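Local coordinates for protein dTDP-4-dehydrorhamnose reductase (Yersinia enterocolitica, PDB 5U9C) that probably catalyses the NADPH-dependent reduction of dTDP-4-dehydro-beta-L-rhamnose to dTDP-L-rhamnose in the biosynthesis of that nucleotide sugar, at residues L40-P45 / I60-A65; S50-E55 / E88-A93; Q174-G179 / C230-L235; T14-A19 / T194-L199. All blocks are in the same frame, centred on the assembly; numbering follows the deposited sequence. Where two conformers were deposited one is given.

All four contacts are made by apolar packing, and none has a hydrogen bond across it, yet their places in the fold differ. Contact 4 is nearest the centre of the chain, about 8 Å from it centre to centre, while contacts 2 and 3 sit some 22 and 24 Å out, on opposite sides. Contacts 2 to 4 are buried, contact 1 only partly. Contacts 1 and 2 touch: residues 60-65 span the end of strand 59-62, on which both helices of contact 2 pack, and the loop beyond. Phe63 ties contact 1 to Leu17 of contact 4. Contact 1 is loop against strand end, contacts 2 and 3 helix against helix, and contact 4 sets the start of helix 16-25 against that of helix 196-209.

Contact 1: residues L40-P45 / I60-A65; sequences LNLSVP and ILHFAA
The imidazole of His62 meets Leu42 at its edge: CD2 of the leucine lies near the ring plane, 4.2 Å from CE1. Both ring nitrogens are hydrogen-bonded, ND1 with Thr11 OG1 and NE2 with Thr87 OG1, so the orientation of the ring is fixed and its CE1 corner is what Leu42 meets. The leucine has CG anti to its own carbonyl carbon (chi1 -61°), which carries the two methyls toward the strand end. While CD2 goes to the ring, CD1 settles on the chain beyond it, 3.8 Å from Ala64 CB and 3.6 Å from Ala65 N. A small residue suits position 64, because its single methyl lets the leucine branch come down onto the backbone.

Leu42 itself is carried by a type I turn from Asn41 to Val44. Asn41 OD1 accepts the N-H of Ser43 at 2.9 Å, an Asx turn, and the Ser43 hydroxyl as well; both donors approach from the same face, above the carbonyl plane. Polar groups thus shape the loop, while the buried Leu42 packs inward on the strand end. The chemistry implies division of labour: hydrogen bonds set the turn and the imidazole, but none crosses between the segments, which meet by apolar van der Waals packing.

Contact 2: residues S50-E55 / E88-A93; sequences SYITAE and EQIAQA. With IMD (imidazole), chain H.
Two helices of the Rossmann-like domain, 48-55 and 76-97, run side by side here and are joined through Ile52, Thr53, Ile90 and Ala93. Their local axes are 9.1 Å apart at the closest point and cross at -26°, a nearly parallel packing. Ala93 permits much of this closeness: its lone methyl lies 3.7 Å from CG2 of Ile52, and Thr53 places its own CG2 3.9 Å from Ala93 CA. The beta-branched Ile52 serves two neighbours at once. CG2, anti to the backbone N, goes to Ala93, while CG1, at chi1 -62°, sends CD1 obliquely across to Ile90 CG1 at 3.9 Å. Threonine suits the margin of this interface, since its methyl joins the apolar side and its OG1 bonds to Phe49 O, one turn back in the same helix.

Farther round helix 76-97, Gln92 NE2 bonds to Glu88 OE2 at 3.1 Å, meeting it from above the carboxylate plane. Glu88 OE1 bonds to Ser140 OG, and both residues pack on Thr146 of the second subunit. An imidazole, probably from the crystallisation liquor, makes a weak hydrogen bond to Gln89 OE1.

Beneath the pair, Ile52 and Ile90 both rest on Ile60 of strand 59-62, so the two helices lie on the same face of the parallel sheet.

Contact 3: residues Q174-G179 / C230-L235; sequences QQIKAG and CAIGDL
Ile176 is the residue of segment 174-179 that reaches across to Ile232 and Gly233, and the residues on either side of it shape the helix end that holds it. First in sequence, Gln174 gives its backbone O to Ala178 N. Gln175 folds its amide back along the helix, NE2 bonding to Lys171 O, a polar side chain fitting for a partly exposed turn. Then comes Ile176, with CG1 anti to its carbonyl carbon (chi1 -72°) and the chain extended beyond it at chi2 168°, which carries CD1 toward the second helix. That methyl stands 3.8 Å from Ile232 CG2 and 4.0 Å from Gly233 CA, touching the backbone of that helix. Ala178 leads to Gly179, which ends the helix in a Schellman motif: its positive phi of 70° favours glycine, and its N bonds to Ile176 O at 3.0 Å. The same carbonyl also forms a hydrogen bond with a citric acid molecule, probably from the crystallisation liquor.

Phe168, a residue seen to bind (R)-malate, though none is bound to this chain in the model, begins the first helix, its side chain about 5 Å from that of Ile232. The contact joins the last turns of helices 168-177 and 225-235. Ile176 leans also on Ile183 of strand 182-186, and Ile232 reaches Val169, Ile172 and Ile173 of helix 168-177 and Leu283 of helix 279-288.

Contact 4: residues T14-A19 / T194-L199; sequences TGMLGA and TSAMQL
Leu17 and Leu199 meet nearly at right angles, and Leu17 is the side chain to follow outward from its helix. CB leaves the backbone with CG anti to the N (chi1 179°), and these two atoms form the stem that carries the branches over to helix 196-209. At the fork, chi2 of 61° parts the methyls. CD1 goes to the start of that helix, 3.5 Å from Ala196 O and 3.9 Å from Leu199 CG. CD2, the other methyl, packs on Leu199 CD2 at 3.6 Å. A branched leucine suits the place because both methyls of its fork touch Leu199, while CD1 alone also reaches Ala196 O. Ala196 is small enough to let the helices approach, and its CB lies 4.0 Å from CG of Met16, a poorly ordered selenomethionine.

Ser195 precedes helix 196-209 at the N-cap, where its OG accepts Gln198 N at 3.2 Å with an N-H...O angle of 163°. Toward the sheet, Leu17 and Leu199 both rest on Leu104, and Leu17 also touches Phe63. On the other partner, Gly15 and Gly18, with Gly13, fit a GxGxxG pattern at the strand-turn-helix that probably holds the dinucleotide, as in other Rossmann folds of this clan.

Contact 1: residues L40-P45 / I60-A65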
loop_
_atom_site.group_PDB
_atom_site.type_symbol
_atom_site.label_atom_id
_atom_site.label_comp_id
_atom_site.label_asym_id
_atom_site.label_seq_id
_atom_site.Cartn_x
_atom_site.Cartn_y
_atom_site.Cartn_z
ATOM N N LEU D 40 -29.529 -27.683 15.695
ATOM C CA LEU D 40 -28.388 -26.771 15.625
ATOM C C LEU D 40 -28.684 -25.713 14.570
ATOM O O LEU D 40 -28.998 -26.029 13.419
ATOM C CB LEU D 40 -27.099 -27.541 15.327
ATOM C CG LEU D 40 -25.781 -26.762 15.442
ATOM C CD1 LEU D 40 -24.595 -27.687 15.659
ATOM C CD2 LEU D 40 -25.557 -25.847 14.248
ATOM N N ASN D 41 -28.643 -24.461 15.001
ATOM C CA ASN D 41 -28.927 -23.310 14.161
ATOM C C ASN D 41 -27.775 -22.316 14.392
ATOM O O ASN D 41 -27.496 -21.934 15.536
ATOM C CB ASN D 41 -30.291 -22.747 14.581
ATOM C CG ASN D 41 -30.741 -21.544 13.767
ATOM O OD1 ASN D 41 -29.941 -20.871 13.091
ATOM N ND2 ASN D 41 -32.050 -21.237 13.855
ATOM N N LEU D 42 -27.085 -21.937 13.315
ATOM C CA LEU D 42 -25.959 -20.997 13.407
ATOM C C LEU D 42 -26.376 -19.661 14.004
ATOM O O LEU D 42 -25.543 -18.981 14.591
ATOM C CB LEU D 42 -25.303 -20.764 12.050
ATOM C CG LEU D 42 -24.687 -21.989 11.367
ATOM C CD1 LEU D 42 -24.056 -21.561 10.055
ATOM C CD2 LEU D 42 -23.667 -22.680 12.226
ATOM N N SER D 43 -27.653 -19.290 13.865
ATOM C CA SER D 43 -28.144 -18.033 14.438
ATOM C C SER D 43 -28.455 -18.147 15.926
ATOM O O SER D 43 -28.874 -17.177 16.511
ATOM C CB SER D 43 -29.398 -17.541 13.711
ATOM O OG SER D 43 -30.424 -18.484 13.869
ATOM N N VAL D 44 -28.301 -19.340 16.507
ATOM C CA VAL D 44 -28.499 -19.554 17.941
ATOM C C VAL D 44 -27.218 -20.245 18.455
ATOM O O VAL D 44 -27.249 -21.400 18.890
ATOM C CB VAL D 44 -29.761 -20.406 18.239
ATOM C CG1 VAL D 44 -30.033 -20.471 19.737
ATOM C CG2 VAL D 44 -30.988 -19.818 17.544
ATOM N N PRO D 45 -26.074 -19.536 18.395
ATOM C CA PRO D 45 -24.824 -20.129 18.862
ATOM C C PRO D 45 -24.841 -20.531 20.337
ATOM O O PRO D 45 -24.141 -21.457 20.719
ATOM C CB PRO D 45 -23.787 -19.018 18.607
ATOM C CG PRO D 45 -24.571 -17.765 18.544
ATOM C CD PRO D 45 -25.884 -18.147 17.947
ATOM N N ILE D 60 -16.459 -34.329 14.202
ATOM C CA ILE D 60 -17.359 -33.233 13.860
ATOM C C ILE D 60 -16.919 -32.635 12.530
ATOM O O ILE D 60 -15.766 -32.245 12.392
ATOM C CB ILE D 60 -17.371 -32.111 14.913
ATOM C CG1 ILE D 60 -17.886 -32.651 16.244
ATOM C CG2 ILE D 60 -18.266 -30.960 14.442
ATOM C CD1 ILE D 60 -17.727 -31.687 17.406
ATOM N N LEU D 61 -17.841 -32.600 11.566
ATOM C CA LEU D 61 -17.609 -32.043 10.250
ATOM C C LEU D 61 -18.446 -30.768 10.222
ATOM O O LEU D 61 -19.699 -30.829 10.163
ATOM C CB LEU D 61 -18.076 -33.006 9.148
ATOM C CG LEU D 61 -17.566 -34.447 9.239
ATOM C CD1 LEU D 61 -18.042 -35.221 8.042
ATOM C CD2 LEU D 61 -16.052 -34.511 9.305
ATOM N N HIS D 62 -17.772 -29.627 10.262
ATOM C CA HIS D 62 -18.434 -28.332 10.313
ATOM C C HIS D 62 -18.421 -27.655 8.957
ATOM O O HIS D 62 -17.454 -26.979 8.612
ATOM C CB HIS D 62 -17.809 -27.452 11.390
ATOM C CG HIS D 62 -18.426 -26.098 11.473
ATOM N ND1 HIS D 62 -19.778 -25.896 11.291
ATOM C CD2 HIS D 62 -17.903 -24.896 11.804
ATOM C CE1 HIS D 62 -20.047 -24.613 11.444
ATOM N NE2 HIS D 62 -18.931 -23.987 11.770
ATOM N N PHE D 63 -19.489 -27.885 8.180
ATOM C CA PHE D 63 -19.609 -27.317 6.841
ATOM C C PHE D 63 -20.609 -26.156 6.774
ATOM O O PHE D 63 -20.601 -25.399 5.795
ATOM C CB PHE D 63 -20.054 -28.375 5.789
ATOM C CG PHE D 63 -19.209 -29.627 5.731
ATOM C CD1 PHE D 63 -17.831 -29.579 5.770
ATOM C CD2 PHE D 63 -19.814 -30.870 5.512
ATOM C CE1 PHE D 63 -17.065 -30.748 5.688
ATOM C CE2 PHE D 63 -19.054 -32.031 5.397
ATOM C CZ PHE D 63 -17.676 -31.968 5.479
ATOM N N ALA D 64 -21.472 -26.002 7.778
ATOM C CA ALA D 64 -22.471 -24.920 7.728
ATOM C C ALA D 64 -21.817 -23.536 7.875
ATOM O O ALA D 64 -20.878 -23.355 8.655
ATOM C CB ALA D 64 -23.542 -25.113 8.799
ATOM N N ALA D 65 -22.313 -22.576 7.103
ATOM C CA ALA D 65 -21.772 -21.215 7.136
ATOM C C ALA D 65 -22.655 -20.292 6.331
ATOM O O ALA D 65 -23.429 -20.764 5.516
ATOM C CB ALA D 65 -20.383 -21.201 6.530
#

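Contact 2: residues S50-E55 / E88-A93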
loop_
_atom_site.group_PDB
_atom_site.type_symbol
_atom_site.label_atom_id
_atom_site.label_comp_id
_atom_site.label_asym_id
_atom_site.label_seq_id
_atom_site.Cartn_x
_atom_site.Cartn_y
_atom_site.Cartn_z
ATOM N N SER D 50 -24.062 -27.140 24.538
ATOM C CA SER D 50 -24.803 -28.181 25.259
ATOM C C SER D 50 -25.224 -29.307 24.340
ATOM O O SER D 50 -25.085 -30.475 24.691
ATOM C CB SER D 50 -26.035 -27.620 25.955
ATOM O OG SER D 50 -25.648 -26.756 26.988
ATOM N N TYR D 51 -25.718 -28.953 23.157
ATOM C CA TYR D 51 -26.162 -29.964 22.181
ATOM C C TYR D 51 -25.023 -30.869 21.733
ATOM O O TYR D 51 -25.111 -32.082 21.870
ATOM C CB TYR D 51 -26.857 -29.330 20.955
ATOM C CG TYR D 51 -27.094 -30.324 19.856
ATOM C CD1 TYR D 51 -28.024 -31.357 20.000
ATOM C CD2 TYR D 51 -26.363 -30.256 18.680
ATOM C CE1 TYR D 51 -28.217 -32.304 18.986
ATOM C CE2 TYR D 51 -26.534 -31.183 17.675
ATOM C CZ TYR D 51 -27.454 -32.198 17.820
ATOM O OH TYR D 51 -27.588 -33.084 16.787
ATOM N N ILE D 52 -23.943 -30.288 21.238
ATOM C CA ILE D 52 -22.836 -31.116 20.764
ATOM C C ILE D 52 -22.170 -31.965 21.861
ATOM O O ILE D 52 -21.903 -33.154 21.637
ATOM C CB ILE D 52 -21.801 -30.287 19.996
ATOM C CG1 ILE D 52 -22.477 -29.688 18.753
ATOM C CG2 ILE D 52 -20.587 -31.142 19.626
ATOM C CD1 ILE D 52 -21.541 -28.875 17.885
ATOM N N THR D 53 -21.932 -31.390 23.040
ATOM C CA THR D 53 -21.260 -32.134 24.100
ATOM C C THR D 53 -22.090 -33.321 24.570
ATOM O O THR D 53 -21.527 -34.368 24.858
ATOM C CB THR D 53 -20.816 -31.253 25.292
ATOM O OG1 THR D 53 -21.929 -30.512 25.802
ATOM C CG2 THR D 53 -19.745 -30.281 24.847
ATOM N N ALA D 54 -23.421 -33.163 24.626
ATOM C CA ALA D 54 -24.306 -34.279 25.012
ATOM C C ALA D 54 -24.290 -35.400 23.964
ATOM O O ALA D 54 -24.481 -36.568 24.323
ATOM C CB ALA D 54 -25.740 -33.807 25.279
ATOM N N GLU D 55 -24.058 -35.064 22.687
ATOM C CA GLU D 55 -23.978 -36.088 21.623
ATOM C C GLU D 55 -22.673 -36.882 21.674
ATOM O O GLU D 55 -22.603 -38.000 21.158
ATOM C CB GLU D 55 -24.104 -35.460 20.222
ATOM C CG GLU D 55 -25.477 -34.882 19.906
ATOM C CD GLU D 55 -26.547 -35.945 19.879
ATOM O OE1 GLU D 55 -26.321 -36.983 19.229
ATOM O OE2 GLU D 55 -27.607 -35.745 20.500
ATOM N N GLU D 88 -16.985 -20.845 17.066
ATOM C CA GLU D 88 -16.326 -20.812 18.364
ATOM C C GLU D 88 -16.979 -21.805 19.323
ATOM O O GLU D 88 -16.289 -22.514 20.048
ATOM C CB GLU D 88 -16.371 -19.398 18.951
ATOM C CG GLU D 88 -15.945 -19.233 20.419
ATOM C CD GLU D 88 -14.473 -19.522 20.689
ATOM O OE1 GLU D 88 -13.674 -19.577 19.733
ATOM O OE2 GLU D 88 -14.104 -19.694 21.881
ATOM N N GLN D 89 -18.306 -21.843 19.347
ATOM C CA GLN D 89 -19.006 -22.803 20.213
ATOM C C GLN D 89 -18.761 -24.245 19.768
ATOM O O GLN D 89 -18.580 -25.130 20.596
ATOM C CB GLN D 89 -20.488 -22.480 20.285
ATOM C CG GLN D 89 -20.735 -21.122 20.930
ATOM C CD GLN D 89 -20.234 -21.069 22.343
ATOM O OE1 GLN D 89 -20.623 -21.884 23.179
ATOM N NE2 GLN D 89 -19.376 -20.100 22.630
ATOM N N ILE D 90 -18.747 -24.478 18.462
ATOM C CA ILE D 90 -18.475 -25.817 17.941
ATOM C C ILE D 90 -17.056 -26.259 18.345
ATOM O O ILE D 90 -16.858 -27.400 18.784
ATOM C CB ILE D 90 -18.652 -25.867 16.407
ATOM C CG1 ILE D 90 -20.143 -25.671 16.068
ATOM C CG2 ILE D 90 -18.128 -27.186 15.844
ATOM C CD1 ILE D 90 -20.464 -25.514 14.603
ATOM N N ALA D 91 -16.078 -25.367 18.192
ATOM C CA ALA D 91 -14.687 -25.688 18.561
ATOM C C ALA D 91 -14.552 -25.957 20.074
ATOM O O ALA D 91 -13.856 -26.883 20.467
ATOM C CB ALA D 91 -13.764 -24.575 18.144
ATOM N N GLN D 92 -15.246 -25.174 20.907
ATOM C CA GLN D 92 -15.196 -25.383 22.349
ATOM C C GLN D 92 -15.812 -26.749 22.692
ATOM O O GLN D 92 -15.273 -27.477 23.521
ATOM C CB GLN D 92 -15.891 -24.250 23.137
ATOM C CG GLN D 92 -15.139 -22.922 23.163
ATOM C CD GLN D 92 -13.740 -23.039 23.757
ATOM O OE1 GLN D 92 -13.484 -23.866 24.636
ATOM N NE2 GLN D 92 -12.840 -22.175 23.310
ATOM N N ALA D 93 -16.923 -27.085 22.038
ATOM C CA ALA D 93 -17.573 -28.365 22.245
ATOM C C ALA D 93 -16.653 -29.530 21.784
ATOM O O ALA D 93 -16.522 -30.537 22.496
ATOM C CB ALA D 93 -18.906 -28.408 21.537
HETATM N N1 IMD H . -20.232 -21.777 26.431
HETATM C C2 IMD H . -18.962 -22.228 26.313
HETATM N N3 IMD H . -18.641 -22.901 27.443
HETATM C C4 IMD H . -19.708 -22.871 28.271
HETATM C C5 IMD H . -20.708 -22.164 27.636
#

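Contact 3: residues Q174-G179 / C230-L235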
loop_
_atom_site.group_PDB
_atom_site.type_symbol
_atom_site.label_atom_id
_atom_site.label_comp_id
_atom_site.label_asym_id
_atom_site.label_seq_id
_atom_site.Cartn_x
_atom_site.Cartn_y
_atom_site.Cartn_z
ATOM N N GLN D 174 -27.490 -23.641 -17.744
ATOM C CA GLN D 174 -28.907 -23.270 -17.976
ATOM C C GLN D 174 -29.039 -22.292 -19.169
ATOM O O GLN D 174 -29.944 -22.433 -20.027
ATOM C CB GLN D 174 -29.475 -22.642 -16.702
ATOM C CG GLN D 174 -30.933 -22.223 -16.764
ATOM C CD GLN D 174 -31.375 -21.422 -15.534
ATOM O OE1 GLN D 174 -30.578 -21.145 -14.618
ATOM N NE2 GLN D 174 -32.653 -21.024 -15.522
ATOM N N GLN D 175 -28.135 -21.318 -19.238
ATOM C CA GLN D 175 -28.132 -20.357 -20.348
ATOM C C GLN D 175 -27.782 -21.040 -21.668
ATOM O O GLN D 175 -28.365 -20.714 -22.713
ATOM C CB GLN D 175 -27.183 -19.193 -20.094
ATOM C CG GLN D 175 -27.640 -18.283 -18.973
ATOM C CD GLN D 175 -26.586 -17.247 -18.639
ATOM O OE1 GLN D 175 -26.380 -16.273 -19.373
ATOM N NE2 GLN D 175 -25.931 -17.440 -17.530
ATOM N N ILE D 176 -26.835 -21.975 -21.621
ATOM C CA ILE D 176 -26.450 -22.729 -22.821
ATOM C C ILE D 176 -27.646 -23.563 -23.294
ATOM O O ILE D 176 -28.014 -23.506 -24.458
ATOM C CB ILE D 176 -25.203 -23.619 -22.602
ATOM C CG1 ILE D 176 -23.948 -22.744 -22.507
ATOM C CG2 ILE D 176 -25.062 -24.612 -23.758
ATOM C CD1 ILE D 176 -22.690 -23.450 -22.013
ATOM N N LYS D 177 -28.268 -24.301 -22.377
ATOM C CA LYS D 177 -29.421 -25.135 -22.712
ATOM C C LYS D 177 -30.624 -24.323 -23.216
ATOM O O LYS D 177 -31.404 -24.810 -24.021
ATOM C CB LYS D 177 -29.829 -25.994 -21.520
ATOM C CG LYS D 177 -28.869 -27.139 -21.229
ATOM C CD LYS D 177 -29.333 -27.912 -20.001
ATOM C CE LYS D 177 -28.520 -29.170 -19.769
ATOM N NZ LYS D 177 -28.748 -30.178 -20.837
ATOM N N ALA D 178 -30.765 -23.091 -22.744
ATOM C CA ALA D 178 -31.864 -22.214 -23.190
ATOM C C ALA D 178 -31.578 -21.564 -24.557
ATOM O O ALA D 178 -32.411 -20.827 -25.080
ATOM C CB ALA D 178 -32.144 -21.143 -22.147
ATOM N N GLY D 179 -30.405 -21.836 -25.119
ATOM C CA GLY D 179 -30.011 -21.278 -26.398
ATOM C C GLY D 179 -29.723 -19.781 -26.394
ATOM O O GLY D 179 -30.039 -19.088 -27.375
ATOM N N CYS D 230 -15.987 -20.343 -20.963
ATOM C CA CYS D 230 -15.485 -20.785 -22.281
ATOM C C CYS D 230 -15.276 -22.298 -22.335
ATOM O O CYS D 230 -15.614 -22.943 -23.334
ATOM C CB CYS D 230 -14.183 -20.066 -22.644
ATOM S SG CYS D 230 -14.391 -18.302 -23.008
ATOM N N ALA D 231 -14.728 -22.861 -21.264
ATOM C CA ALA D 231 -14.484 -24.310 -21.195
ATOM C C ALA D 231 -15.825 -25.083 -21.196
ATOM O O ALA D 231 -15.971 -26.064 -21.913
ATOM C CB ALA D 231 -13.639 -24.659 -19.972
ATOM N N ILE D 232 -16.800 -24.620 -20.415
ATOM C CA ILE D 232 -18.150 -25.238 -20.386
ATOM C C ILE D 232 -18.762 -25.160 -21.797
ATOM O O ILE D 232 -19.279 -26.152 -22.316
ATOM C CB ILE D 232 -19.067 -24.550 -19.351
ATOM C CG1 ILE D 232 -18.533 -24.775 -17.926
ATOM C CG2 ILE D 232 -20.495 -25.087 -19.437
ATOM C CD1 ILE D 232 -19.150 -23.848 -16.904
ATOM N N GLY D 233 -18.673 -23.975 -22.407
ATOM C CA GLY D 233 -19.155 -23.740 -23.761
ATOM C C GLY D 233 -18.603 -24.734 -24.765
ATOM O O GLY D 233 -19.365 -25.268 -25.597
ATOM N N ASP D 234 -17.287 -24.982 -24.710
ATOM C CA ASP D 234 -16.647 -25.970 -25.607
ATOM C C ASP D 234 -17.176 -27.372 -25.342
ATOM O O ASP D 234 -17.422 -28.123 -26.272
ATOM C CB ASP D 234 -15.128 -26.020 -25.429
ATOM C CG ASP D 234 -14.417 -24.773 -25.927
ATOM O OD1 ASP D 234 -15.005 -23.958 -26.679
ATOM O OD2 ASP D 234 -13.223 -24.632 -25.569
ATOM N N LEU D 235 -17.333 -27.721 -24.070
ATOM C CA LEU D 235 -17.834 -29.055 -23.688
ATOM C C LEU D 235 -19.268 -29.320 -24.131
ATOM O O LEU D 235 -19.594 -30.444 -24.433
ATOM C CB LEU D 235 -17.741 -29.262 -22.181
ATOM C CG LEU D 235 -16.309 -29.388 -21.671
ATOM C CD1 LEU D 235 -16.227 -29.035 -20.191
ATOM C CD2 LEU D 235 -15.783 -30.781 -21.965
#

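Contact 4: residues T14-A19 / T194-L199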
loop_
_atom_site.group_PDB
_atom_site.type_symbol
_atom_site.label_atom_id
_atom_site.label_comp_id
_atom_site.label_asym_id
_atom_site.label_seq_id
_atom_site.Cartn_x
_atom_site.Cartn_y
_atom_site.Cartn_z
ATOM N N THR D 14 -26.982 -30.888 4.276
ATOM C CA THR D 14 -27.781 -30.793 3.053
ATOM C C THR D 14 -27.230 -29.739 2.083
ATOM O O THR D 14 -27.897 -29.390 1.112
ATOM C CB THR D 14 -29.261 -30.472 3.343
ATOM O OG1 THR D 14 -29.351 -29.193 3.975
ATOM C CG2 THR D 14 -29.882 -31.538 4.236
ATOM N N GLY D 15 -26.029 -29.219 2.348
ATOM C CA GLY D 15 -25.390 -28.276 1.435
ATOM C C GLY D 15 -24.762 -29.057 0.285
ATOM O O GLY D 15 -24.868 -30.287 0.227
HETATM N N MSE D 16 -24.080 -28.351 -0.612
HETATM C CA MSE D 16 -23.444 -28.977 -1.791
HETATM C C MSE D 16 -22.470 -30.058 -1.383
HETATM O O MSE D 16 -22.633 -31.232 -1.745
HETATM C CB MSE D 16 -22.759 -27.876 -2.609
HETATM C CG MSE D 16 -21.844 -28.325 -3.748
HETATM SE SE MSE D 16 -21.221 -26.699 -4.721
HETATM C CE MSE D 16 -21.384 -25.209 -3.422
ATOM N N LEU D 17 -21.458 -29.669 -0.616
ATOM C CA LEU D 17 -20.448 -30.604 -0.145
ATOM C C LEU D 17 -21.030 -31.614 0.843
ATOM O O LEU D 17 -20.749 -32.801 0.748
ATOM C CB LEU D 17 -19.285 -29.855 0.527
ATOM C CG LEU D 17 -18.175 -30.753 1.077
ATOM C CD1 LEU D 17 -17.538 -31.581 -0.044
ATOM C CD2 LEU D 17 -17.147 -29.936 1.814
ATOM N N GLY D 18 -21.826 -31.131 1.794
ATOM C CA GLY D 18 -22.405 -31.982 2.829
ATOM C C GLY D 18 -23.222 -33.163 2.340
ATOM O O GLY D 18 -23.185 -34.239 2.948
ATOM N N ALA D 19 -23.981 -32.954 1.263
ATOM C CA ALA D 19 -24.820 -34.011 0.697
ATOM C C ALA D 19 -23.954 -35.153 0.147
ATOM O O ALA D 19 -24.276 -36.320 0.350
ATOM C CB ALA D 19 -25.764 -33.456 -0.383
ATOM N N THR D 194 -12.719 -25.916 -6.950
ATOM C CA THR D 194 -12.672 -27.092 -6.102
ATOM C C THR D 194 -13.876 -27.963 -6.428
ATOM O O THR D 194 -15.035 -27.548 -6.240
ATOM C CB THR D 194 -12.738 -26.734 -4.606
ATOM O OG1 THR D 194 -11.595 -25.956 -4.241
ATOM C CG2 THR D 194 -12.754 -28.016 -3.741
ATOM N N SER D 195 -13.606 -29.171 -6.909
ATOM C CA SER D 195 -14.661 -30.154 -7.173
ATOM C C SER D 195 -15.182 -30.685 -5.846
ATOM O O SER D 195 -14.418 -31.279 -5.075
ATOM C CB SER D 195 -14.115 -31.326 -8.003
ATOM O OG SER D 195 -14.989 -32.449 -7.931
ATOM N N ALA D 196 -16.467 -30.470 -5.566
ATOM C CA ALA D 196 -17.064 -30.969 -4.323
ATOM C C ALA D 196 -16.937 -32.501 -4.217
ATOM O O ALA D 196 -16.680 -33.011 -3.130
ATOM C CB ALA D 196 -18.523 -30.534 -4.181
HETATM N N MSE D 197 -17.094 -33.224 -5.331
HETATM C CA MSE D 197 -16.993 -34.704 -5.289
HETATM C C MSE D 197 -15.584 -35.157 -4.955
HETATM O O MSE D 197 -15.413 -36.126 -4.209
HETATM C CB MSE D 197 -17.543 -35.358 -6.565
HETATM C CG MSE D 197 -17.497 -36.901 -6.531
HETATM SE SE MSE D 197 -18.520 -37.730 -5.034
HETATM C CE MSE D 197 -17.722 -39.537 -5.108
ATOM N N GLN D 198 -14.567 -34.475 -5.475
ATOM C CA GLN D 198 -13.171 -34.836 -5.143
ATOM C C GLN D 198 -12.883 -34.485 -3.685
ATOM O O GLN D 198 -12.246 -35.265 -2.966
ATOM C CB GLN D 198 -12.149 -34.133 -6.044
ATOM C CG GLN D 198 -12.148 -34.559 -7.505
ATOM C CD GLN D 198 -11.089 -33.838 -8.357
ATOM O OE1 GLN D 198 -10.775 -32.646 -8.144
ATOM N NE2 GLN D 198 -10.531 -34.571 -9.343
ATOM N N LEU D 199 -13.387 -33.329 -3.248
ATOM C CA LEU D 199 -13.195 -32.890 -1.858
ATOM C C LEU D 199 -13.862 -33.905 -0.909
ATOM O O LEU D 199 -13.311 -34.248 0.145
ATOM C CB LEU D 199 -13.733 -31.473 -1.645
ATOM C CG LEU D 199 -13.694 -30.920 -0.221
ATOM C CD1 LEU D 199 -12.290 -31.041 0.363
ATOM C CD2 LEU D 199 -14.172 -29.479 -0.200
#